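Long-range contacts in d-3-phosphoglycerate dehydrogenase oxidoreductase protein (Ralstonia solanacearum, PDB 3GG9), which probably acts as an NAD-dependent phosphoglycerate dehydrogenase of the D-isomer specific 2-hydroxyacid dehydrogenase family: residues T263-G268 and L290-C295; M241-L246 and R267-M272; Q123-Q128 and S141-T146. All coordinates share one frame; numbering follows the deposited sequence.

Contact 1: T263-G268 and L290-C295; sequences TALNRG and LRMENC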
loop_
_atom_site.group_PDB
_atom_site.type_symbol
_atom_site.label_atom_id
_atom_site.label_comp_id
_atom_site.label_asym_id
_atom_site.label_seq_id
_atom_site.Cartn_x
_atom_site.Cartn_y
_atom_site.Cartn_z
ATOM N N THR A 263 -4.792 -2.009 -24.073
ATOM C CA THR A 263 -4.132 -1.534 -25.293
ATOM C C THR A 263 -2.958 -0.622 -24.961
ATOM O O THR A 263 -1.855 -0.858 -25.426
ATOM C CB THR A 263 -5.131 -0.845 -26.264
ATOM O OG1 THR A 263 -6.173 -1.768 -26.615
ATOM C CG2 THR A 263 -4.431 -0.359 -27.553
ATOM N N ALA A 264 -3.181 0.375 -24.104
ATOM C CA ALA A 264 -2.118 1.306 -23.746
ATOM C C ALA A 264 -0.974 0.637 -22.968
ATOM O O ALA A 264 0.206 0.915 -23.236
ATOM C CB ALA A 264 -2.682 2.487 -22.975
ATOM N N LEU A 265 -1.303 -0.253 -22.032
ATOM C CA LEU A 265 -0.261 -0.975 -21.296
ATOM C C LEU A 265 0.601 -1.808 -22.233
ATOM O O LEU A 265 1.826 -1.818 -22.107
ATOM C CB LEU A 265 -0.840 -1.841 -20.174
ATOM C CG LEU A 265 -1.335 -1.103 -18.921
ATOM C CD1 LEU A 265 -2.062 -2.084 -18.026
ATOM C CD2 LEU A 265 -0.204 -0.412 -18.148
ATOM N N ASN A 266 -0.040 -2.456 -23.199
ATOM C CA ASN A 266 0.684 -3.209 -24.224
ATOM C C ASN A 266 1.554 -2.353 -25.152
ATOM O O ASN A 266 2.480 -2.868 -25.762
ATOM C CB ASN A 266 -0.271 -4.086 -25.034
ATOM C CG ASN A 266 -0.694 -5.335 -24.281
ATOM O OD1 ASN A 266 -0.052 -5.747 -23.318
ATOM N ND2 ASN A 266 -1.789 -5.937 -24.716
ATOM N N ARG A 267 1.273 -1.056 -25.249
ATOM C CA ARG A 267 2.134 -0.164 -26.039
ATOM C C ARG A 267 3.209 0.531 -25.185
ATOM O O ARG A 267 4.083 1.234 -25.709
ATOM C CB ARG A 267 1.311 0.819 -26.895
ATOM C CG ARG A 267 0.212 0.144 -27.740
ATOM C CD ARG A 267 0.073 0.694 -29.151
ATOM N NE ARG A 267 -0.747 1.903 -29.259
ATOM C CZ ARG A 267 -1.966 1.966 -29.806
ATOM N NH1 ARG A 267 -2.601 3.131 -29.861
ATOM N NH2 ARG A 267 -2.557 0.884 -30.300
ATOM N N GLY A 268 3.148 0.315 -23.868
ATOM C CA GLY A 268 4.215 0.714 -22.954
ATOM C C GLY A 268 4.064 2.065 -22.277
ATOM O O GLY A 268 4.962 2.492 -21.539
ATOM N N LEU A 290 -5.363 -9.316 -15.031
ATOM C CA LEU A 290 -4.877 -10.125 -13.916
ATOM C C LEU A 290 -3.634 -10.908 -14.301
ATOM O O LEU A 290 -2.861 -11.302 -13.439
ATOM C CB LEU A 290 -5.970 -11.078 -13.386
ATOM C CG LEU A 290 -7.285 -10.512 -12.830
ATOM C CD1 LEU A 290 -8.149 -11.592 -12.190
ATOM C CD2 LEU A 290 -6.996 -9.452 -11.821
ATOM N N ARG A 291 -3.447 -11.129 -15.600
ATOM C CA ARG A 291 -2.273 -11.845 -16.088
ATOM C C ARG A 291 -1.133 -10.920 -16.531
ATOM O O ARG A 291 -0.158 -11.374 -17.125
ATOM C CB ARG A 291 -2.679 -12.816 -17.200
ATOM C CG ARG A 291 -3.772 -13.773 -16.743
ATOM C CD ARG A 291 -4.069 -14.844 -17.783
ATOM N NE ARG A 291 -4.787 -14.327 -18.952
ATOM C CZ ARG A 291 -6.101 -14.109 -19.017
ATOM N NH1 ARG A 291 -6.615 -13.670 -20.153
ATOM N NH2 ARG A 291 -6.906 -14.318 -17.970
ATOM N N MET A 292 -1.265 -9.631 -16.223
ATOM C CA MET A 292 -0.240 -8.621 -16.505
ATOM C C MET A 292 0.503 -8.201 -15.236
ATOM O O MET A 292 -0.104 -7.670 -14.299
ATOM C CB MET A 292 -0.879 -7.396 -17.173
ATOM C CG MET A 292 -1.160 -7.574 -18.670
ATOM S SD MET A 292 -1.901 -6.136 -19.494
ATOM C CE MET A 292 -3.484 -6.777 -19.826
ATOM N N GLU A 293 1.819 -8.424 -15.223
ATOM C CA GLU A 293 2.686 -8.085 -14.084
ATOM C C GLU A 293 2.718 -6.578 -13.773
ATOM O O GLU A 293 2.955 -6.180 -12.629
ATOM C CB GLU A 293 4.108 -8.616 -14.300
ATOM C CG GLU A 293 4.895 -7.945 -15.436
ATOM C CD GLU A 293 6.383 -8.301 -15.451
ATOM O OE1 GLU A 293 6.882 -8.951 -14.494
ATOM O OE2 GLU A 293 7.054 -7.921 -16.434
ATOM N N ASN A 294 2.473 -5.753 -14.794
ATOM C CA ASN A 294 2.392 -4.285 -14.609
ATOM C C ASN A 294 0.960 -3.758 -14.416
ATOM O O ASN A 294 0.697 -2.576 -14.625
ATOM C CB ASN A 294 3.100 -3.539 -15.747
ATOM C CG ASN A 294 2.533 -3.878 -17.113
ATOM O OD1 ASN A 294 2.002 -4.972 -17.324
ATOM N ND2 ASN A 294 2.658 -2.952 -18.050
ATOM N N CYS A 295 0.042 -4.630 -14.008
ATOM C CA CYS A 295 -1.238 -4.174 -13.452
ATOM C C CYS A 295 -1.435 -4.775 -12.074
ATOM O O CYS A 295 -1.212 -5.958 -11.873
ATOM C CB CYS A 295 -2.433 -4.516 -14.351
ATOM S SG CYS A 295 -3.917 -3.472 -14.038
#
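Two carbonyl oxygens grip the amide N of Gly268: it lies 3.1 Å from Leu265 O and the same 3.1 Å from Ala264 O, the latter a weak bond. With a phi of 94° at the glycine, this is a Schellman motif, and it ends helix 260-267 in the Rossmann-type NAD-binding part of the fold. One turn back, Leu265 looks out from the helix toward the loop 290-295, and it carries most of the contact. Its CG stands anti to the carbonyl carbon (chi1 -74°), so the two methyls open as a fork against the loop.

The loop meets them with a type I turn from Met292 to Cys295, closed by Cys295 N donating to Met292 O over 3.1 Å. CD1 of Leu265 faces the apolar part of this turn, 4.3 Å from Met292 SD and 4.4 Å from Cys295 CB. Asn266 brings only its amide oxygen to the margin, loosely beside the same sulfur. Leu289 and Ala273 also touch Leu265, so the leucine fills the junction between helix, loop and strand 272-275.

Asn294 illustrates how a polar group can share an apolar interface. Its CG takes the crowded position between backbone N and carbonyl carbon (chi1 58°), and the side chain runs antiparallel to that of Leu265, alongside it. Its amide nitrogen is satisfied by Gly271 O, at the approach to strand 272-275. Against the leucine that same nitrogen makes a purely van der Waals approach, Asn294 ND2 resting 3.8 Å from Leu265 CD2.

Contact 2: M241-L246 and R267-M272; sequences MKPTAL and RGRPGM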
loop_
_atom_site.group_PDB
_atom_site.type_symbol
_atom_site.label_atom_id
_atom_site.label_comp_id
_atom_site.label_asym_id
_atom_site.label_seq_id
_atom_site.Cartn_x
_atom_site.Cartn_y
_atom_site.Cartn_z
ATOM N N MET A 241 1.040 9.292 -21.747
ATOM C CA MET A 241 1.686 9.129 -20.437
ATOM C C MET A 241 3.154 8.716 -20.534
ATOM O O MET A 241 3.566 8.103 -21.525
ATOM C CB MET A 241 0.891 8.155 -19.540
ATOM C CG MET A 241 -0.510 8.673 -19.116
ATOM S SD MET A 241 -1.505 7.667 -17.952
ATOM C CE MET A 241 -0.572 7.853 -16.432
ATOM N N LYS A 242 3.945 9.054 -19.518
ATOM C CA LYS A 242 5.339 8.604 -19.462
ATOM C C LYS A 242 5.428 7.066 -19.460
ATOM O O LYS A 242 4.511 6.398 -18.982
ATOM C CB LYS A 242 6.054 9.137 -18.223
ATOM C CG LYS A 242 5.977 10.641 -18.037
ATOM C CD LYS A 242 6.704 11.042 -16.767
ATOM C CE LYS A 242 6.454 12.488 -16.460
ATOM N NZ LYS A 242 7.300 12.962 -15.312
ATOM N N PRO A 243 6.529 6.506 -20.001
ATOM C CA PRO A 243 6.807 5.070 -19.868
ATOM C C PRO A 243 6.986 4.583 -18.427
ATOM O O PRO A 243 6.882 3.398 -18.190
ATOM C CB PRO A 243 8.131 4.898 -20.619
ATOM C CG PRO A 243 8.180 6.039 -21.552
ATOM C CD PRO A 243 7.563 7.175 -20.815
ATOM N N THR A 244 7.268 5.484 -17.489
ATOM C CA THR A 244 7.419 5.134 -16.071
ATOM C C THR A 244 6.180 5.489 -15.212
ATOM O O THR A 244 6.188 5.315 -13.971
ATOM C CB THR A 244 8.576 5.931 -15.459
ATOM O OG1 THR A 244 8.396 7.325 -15.768
ATOM C CG2 THR A 244 9.924 5.436 -15.979
ATOM N N ALA A 245 5.154 6.007 -15.875
ATOM C CA ALA A 245 3.959 6.528 -15.228
ATOM C C ALA A 245 2.998 5.459 -14.740
ATOM O O ALA A 245 2.886 4.375 -15.329
ATOM C CB ALA A 245 3.246 7.507 -16.148
ATOM N N LEU A 246 2.328 5.775 -13.636
ATOM C CA LEU A 246 1.272 4.932 -13.065
ATOM C C LEU A 246 -0.151 5.506 -13.269
ATOM O O LEU A 246 -0.455 6.656 -12.908
ATOM C CB LEU A 246 1.572 4.643 -11.589
ATOM C CG LEU A 246 0.431 4.043 -10.751
ATOM C CD1 LEU A 246 0.269 2.573 -11.119
ATOM C CD2 LEU A 246 0.730 4.229 -9.236
ATOM N N ARG A 267 1.273 -1.056 -25.249
ATOM C CA ARG A 267 2.134 -0.164 -26.039
ATOM C C ARG A 267 3.209 0.531 -25.185
ATOM O O ARG A 267 4.083 1.234 -25.709
ATOM C CB ARG A 267 1.311 0.819 -26.895
ATOM C CG ARG A 267 0.212 0.144 -27.740
ATOM C CD ARG A 267 0.073 0.694 -29.151
ATOM N NE ARG A 267 -0.747 1.903 -29.259
ATOM C CZ ARG A 267 -1.966 1.966 -29.806
ATOM N NH1 ARG A 267 -2.601 3.131 -29.861
ATOM N NH2 ARG A 267 -2.557 0.884 -30.300
ATOM N N GLY A 268 3.148 0.315 -23.868
ATOM C CA GLY A 268 4.215 0.714 -22.954
ATOM C C GLY A 268 4.064 2.065 -22.277
ATOM O O GLY A 268 4.962 2.492 -21.539
ATOM N N ARG A 269 2.957 2.750 -22.564
ATOM C CA ARG A 269 2.608 4.054 -21.949
ATOM C C ARG A 269 1.129 4.007 -21.563
ATOM O O ARG A 269 0.279 3.845 -22.433
ATOM C CB ARG A 269 2.867 5.228 -22.898
ATOM C CG ARG A 269 4.327 5.359 -23.334
ATOM C CD ARG A 269 4.498 6.251 -24.549
ATOM N NE ARG A 269 4.665 7.629 -24.125
ATOM C CZ ARG A 269 5.829 8.259 -24.040
ATOM N NH1 ARG A 269 5.853 9.513 -23.617
ATOM N NH2 ARG A 269 6.954 7.654 -24.392
ATOM N N PRO A 270 0.809 4.108 -20.254
ATOM C CA PRO A 270 1.680 4.264 -19.083
ATOM C C PRO A 270 2.468 2.973 -18.818
ATOM O O PRO A 270 2.200 1.963 -19.457
ATOM C CB PRO A 270 0.686 4.523 -17.953
ATOM C CG PRO A 270 -0.541 3.768 -18.366
ATOM C CD PRO A 270 -0.613 4.000 -19.869
ATOM N N GLY A 271 3.419 3.013 -17.893
ATOM C CA GLY A 271 4.213 1.835 -17.547
ATOM C C GLY A 271 3.491 0.869 -16.617
ATOM O O GLY A 271 3.769 -0.340 -16.604
ATOM N N MET A 272 2.566 1.400 -15.825
ATOM C CA MET A 272 1.888 0.585 -14.822
ATOM C C MET A 272 0.486 1.106 -14.560
ATOM O O MET A 272 0.200 2.293 -14.753
ATOM C CB MET A 272 2.714 0.536 -13.520
ATOM C CG MET A 272 2.189 -0.466 -12.433
ATOM S SD MET A 272 3.260 -0.826 -11.010
ATOM C CE MET A 272 4.590 -1.639 -11.922
HETATM O O HOH W 1 6.742 1.526 -20.102
#
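Arg269 lies along the start of 241-246, from Met241 to Pro243, and touches it over nearly its whole length. CB sits 3.3 Å from Met241 O, with CG anti to its own carbonyl carbon (chi1 -60°). CG and CD continue past the same oxygen, and a bend at chi3 (89°) then folds the tip back over the chain. NE comes within 2.9 Å of Met241 O, while Thr239 O accepts a weak hydrogen bond from it. At the far end NH2 is 3.5 Å from Pro243 CG. The proline ring runs alongside the arginine in the same direction and puts its CD 3.6 Å above one face of the guanidinium plane, toward the rim.

The next residue, Pro270, follows a cis peptide bond. Met241 crosses it obliquely, with SD 3.8 Å from Pro270 CB, while Pro270 CA directs a CH toward Lys242 O. Beyond it the backbones converge on Ala245 O. Met272 N donates to this oxygen at 3.0 Å, nearly along the C=O axis (C=O...N angle 161°), and Gly271 N adds a second, weak bond. A water donates to Pro243 O (2.7 Å) and to Gly268 O (2.5 Å), joining the two loops beside the CA-H...O contact from Pro243 CA to Gly268 O.

Leu246 and Met272 then pair as a parallel bridge with their side chains on the same face of the sheet, Leu246 CD1 packing on Met272 CG. The loops thus bring strands 246-249 and 272-275 into register at their starts, with helix 260-267 between them in sequence: the beta-alpha-beta crossover of a Rossmann-type dehydrogenase domain.

Contact 3: Q123-Q128 and S141-T146; sequences QRRIPQ and SGLKST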
loop_
_atom_site.group_PDB
_atom_site.type_symbol
_atom_site.label_atom_id
_atom_site.label_comp_id
_atom_site.label_asym_id
_atom_site.label_seq_id
_atom_site.Cartn_x
_atom_site.Cartn_y
_atom_site.Cartn_z
ATOM N N GLN A 123 3.564 1.869 -6.625
ATOM C CA GLN A 123 4.870 2.536 -6.779
ATOM C C GLN A 123 6.014 1.802 -6.081
ATOM O O GLN A 123 7.183 1.981 -6.441
ATOM C CB GLN A 123 4.821 4.000 -6.277
ATOM C CG GLN A 123 4.058 4.971 -7.203
ATOM C CD GLN A 123 4.588 4.973 -8.663
ATOM O OE1 GLN A 123 4.425 3.999 -9.403
ATOM N NE2 GLN A 123 5.217 6.066 -9.061
ATOM N N ARG A 124 5.688 0.996 -5.068
ATOM C CA ARG A 124 6.728 0.244 -4.376
ATOM C C ARG A 124 6.733 -1.224 -4.745
ATOM O O ARG A 124 7.484 -2.016 -4.146
ATOM C CB ARG A 124 6.664 0.409 -2.854
ATOM C CG ARG A 124 7.091 1.834 -2.348
ATOM C CD ARG A 124 8.463 2.303 -2.917
ATOM N NE ARG A 124 9.611 1.738 -2.194
ATOM C CZ ARG A 124 10.281 2.353 -1.222
ATOM N NH1 ARG A 124 9.921 3.570 -0.814
ATOM N NH2 ARG A 124 11.306 1.728 -0.648
ATOM N N ARG A 125 5.884 -1.569 -5.702
ATOM C CA ARG A 125 5.773 -2.953 -6.250
ATOM C C ARG A 125 5.512 -3.994 -5.176
ATOM O O ARG A 125 5.988 -5.127 -5.240
ATOM C CB ARG A 125 6.982 -3.301 -7.131
ATOM C CG ARG A 125 7.071 -2.468 -8.413
ATOM C CD ARG A 125 7.809 -1.131 -8.221
ATOM N NE ARG A 125 8.136 -0.476 -9.489
ATOM C CZ ARG A 125 7.366 0.406 -10.129
ATOM N NH1 ARG A 125 7.799 0.938 -11.255
ATOM N NH2 ARG A 125 6.186 0.787 -9.653
ATOM N N ILE A 126 4.736 -3.592 -4.175
ATOM C CA ILE A 126 4.464 -4.446 -3.043
ATOM C C ILE A 126 3.832 -5.826 -3.373
ATOM O O ILE A 126 4.390 -6.811 -2.931
ATOM C CB ILE A 126 3.736 -3.699 -1.931
ATOM C CG1 ILE A 126 4.653 -2.576 -1.451
ATOM C CG2 ILE A 126 3.311 -4.661 -0.816
ATOM C CD1 ILE A 126 4.101 -1.826 -0.285
ATOM N N PRO A 127 2.714 -5.891 -4.150
ATOM C CA PRO A 127 2.177 -7.221 -4.465
ATOM C C PRO A 127 3.207 -8.129 -5.152
ATOM O O PRO A 127 3.339 -9.303 -4.779
ATOM C CB PRO A 127 1.013 -6.910 -5.418
ATOM C CG PRO A 127 0.594 -5.547 -5.044
ATOM C CD PRO A 127 1.875 -4.829 -4.755
ATOM N N GLN A 128 3.944 -7.576 -6.114
ATOM C CA GLN A 128 4.968 -8.321 -6.852
ATOM C C GLN A 128 6.117 -8.842 -5.970
ATOM O O GLN A 128 6.505 -9.996 -6.077
ATOM C CB GLN A 128 5.525 -7.494 -8.016
ATOM C CG GLN A 128 4.480 -7.046 -9.054
ATOM C CD GLN A 128 3.903 -5.659 -8.775
ATOM O OE1 GLN A 128 3.854 -5.197 -7.623
ATOM N NE2 GLN A 128 3.478 -4.982 -9.835
ATOM N N SER A 141 10.873 -8.402 -8.162
ATOM C CA SER A 141 9.525 -7.914 -8.430
ATOM C C SER A 141 9.108 -8.149 -9.874
ATOM O O SER A 141 8.045 -7.685 -10.293
ATOM C CB SER A 141 9.448 -6.424 -8.120
ATOM O OG SER A 141 10.484 -5.728 -8.811
ATOM N N GLY A 142 9.945 -8.856 -10.639
ATOM C CA GLY A 142 9.744 -8.983 -12.089
ATOM C C GLY A 142 9.981 -7.655 -12.792
ATOM O O GLY A 142 10.917 -6.917 -12.445
ATOM N N LEU A 143 9.146 -7.358 -13.787
ATOM C CA LEU A 143 9.149 -6.065 -14.509
ATOM C C LEU A 143 10.483 -5.732 -15.209
ATOM O O LEU A 143 10.834 -4.558 -15.400
ATOM C CB LEU A 143 8.682 -4.907 -13.583
ATOM C CG LEU A 143 7.308 -5.101 -12.919
ATOM C CD1 LEU A 143 7.188 -4.293 -11.638
ATOM C CD2 LEU A 143 6.195 -4.724 -13.872
ATOM N N LYS A 144 11.201 -6.781 -15.613
ATOM C CA LYS A 144 12.527 -6.610 -16.217
ATOM C C LYS A 144 12.562 -6.867 -17.724
ATOM O O LYS A 144 13.631 -7.067 -18.304
ATOM C CB LYS A 144 13.596 -7.419 -15.467
ATOM C CG LYS A 144 13.270 -8.873 -15.197
ATOM C CD LYS A 144 14.381 -9.509 -14.366
ATOM C CE LYS A 144 14.035 -10.930 -13.938
ATOM N NZ LYS A 144 14.109 -11.900 -15.074
ATOM N N SER A 145 11.383 -6.836 -18.344
ATOM C CA SER A 145 11.233 -6.964 -19.792
ATOM C C SER A 145 11.937 -5.838 -20.548
ATOM O O SER A 145 12.061 -4.720 -20.037
ATOM C CB SER A 145 9.751 -7.016 -20.163
ATOM O OG SER A 145 9.546 -6.597 -21.500
ATOM N N THR A 146 12.398 -6.151 -21.763
ATOM C CA THR A 146 13.119 -5.203 -22.630
ATOM C C THR A 146 12.251 -4.036 -23.109
ATOM O O THR A 146 12.772 -2.967 -23.424
ATOM C CB THR A 146 13.757 -5.906 -23.865
ATOM O OG1 THR A 146 12.861 -6.902 -24.383
ATOM C CG2 THR A 146 15.082 -6.565 -23.485
#
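Leu143 crosses Arg125 obliquely and Gln128 at about a right angle, and a single methyl serves both encounters. Its CD1 lies 3.7 Å from Arg125 CG and 4.2 Å from Gln128 NE2, touching the aliphatic base of the arginine and the amide end of the glutamine. Both partners are bent at chi2, so neither chain runs straight out from its backbone.

Nearer the backbone, Ser141 CB lies alongside the two side-chain roots, 4.1 Å from both Arg125 CB and Gln128 CB. The tightest approach belongs to its carbonyl, with Ser141 O 3.4 Å from Gln128 CB. The two segments meet by van der Waals contact, and the polar ends are held elsewhere. The Arg125 guanidinium bonds to Ala122 O and Phe152 O and makes a cation-pi contact with the Phe152 ring; Gln128 NE2 donates to Glu293 O, and Ser141 OG bonds to Gly153 O and to Gln12 of the second subunit.

Arg125, with a positive phi of 55°, is the pivot of the chain here: it completes the Schellman motif of helix 109-123 and is the N-cap of helix 126-134. The loop 141-146 returns to that joint, with Met272 of strand 272-275 packed against Arg125, Gln128 and Leu143.

In the fold
From the N terminus, contact 3 comes first: it closes the excursion made by helix 126-134 and the loop after it, which returns to the joint with helix 109-123. It is complete long before contact 2 opens at 241-246. The other two interlock: contact 2 ends on 267-272, contact 1 begins on 263-268, and they share Arg267 and Gly268, so their loops overlap in sequence and neither encloses the other. Together they join the entries of the last three strands of the seven-stranded parallel sheet, 246-249, 272-275 and 295-297. Met272 and Glu293 reach across to contact 3, so the helix joint is fastened to this edge of the NAD-binding domain.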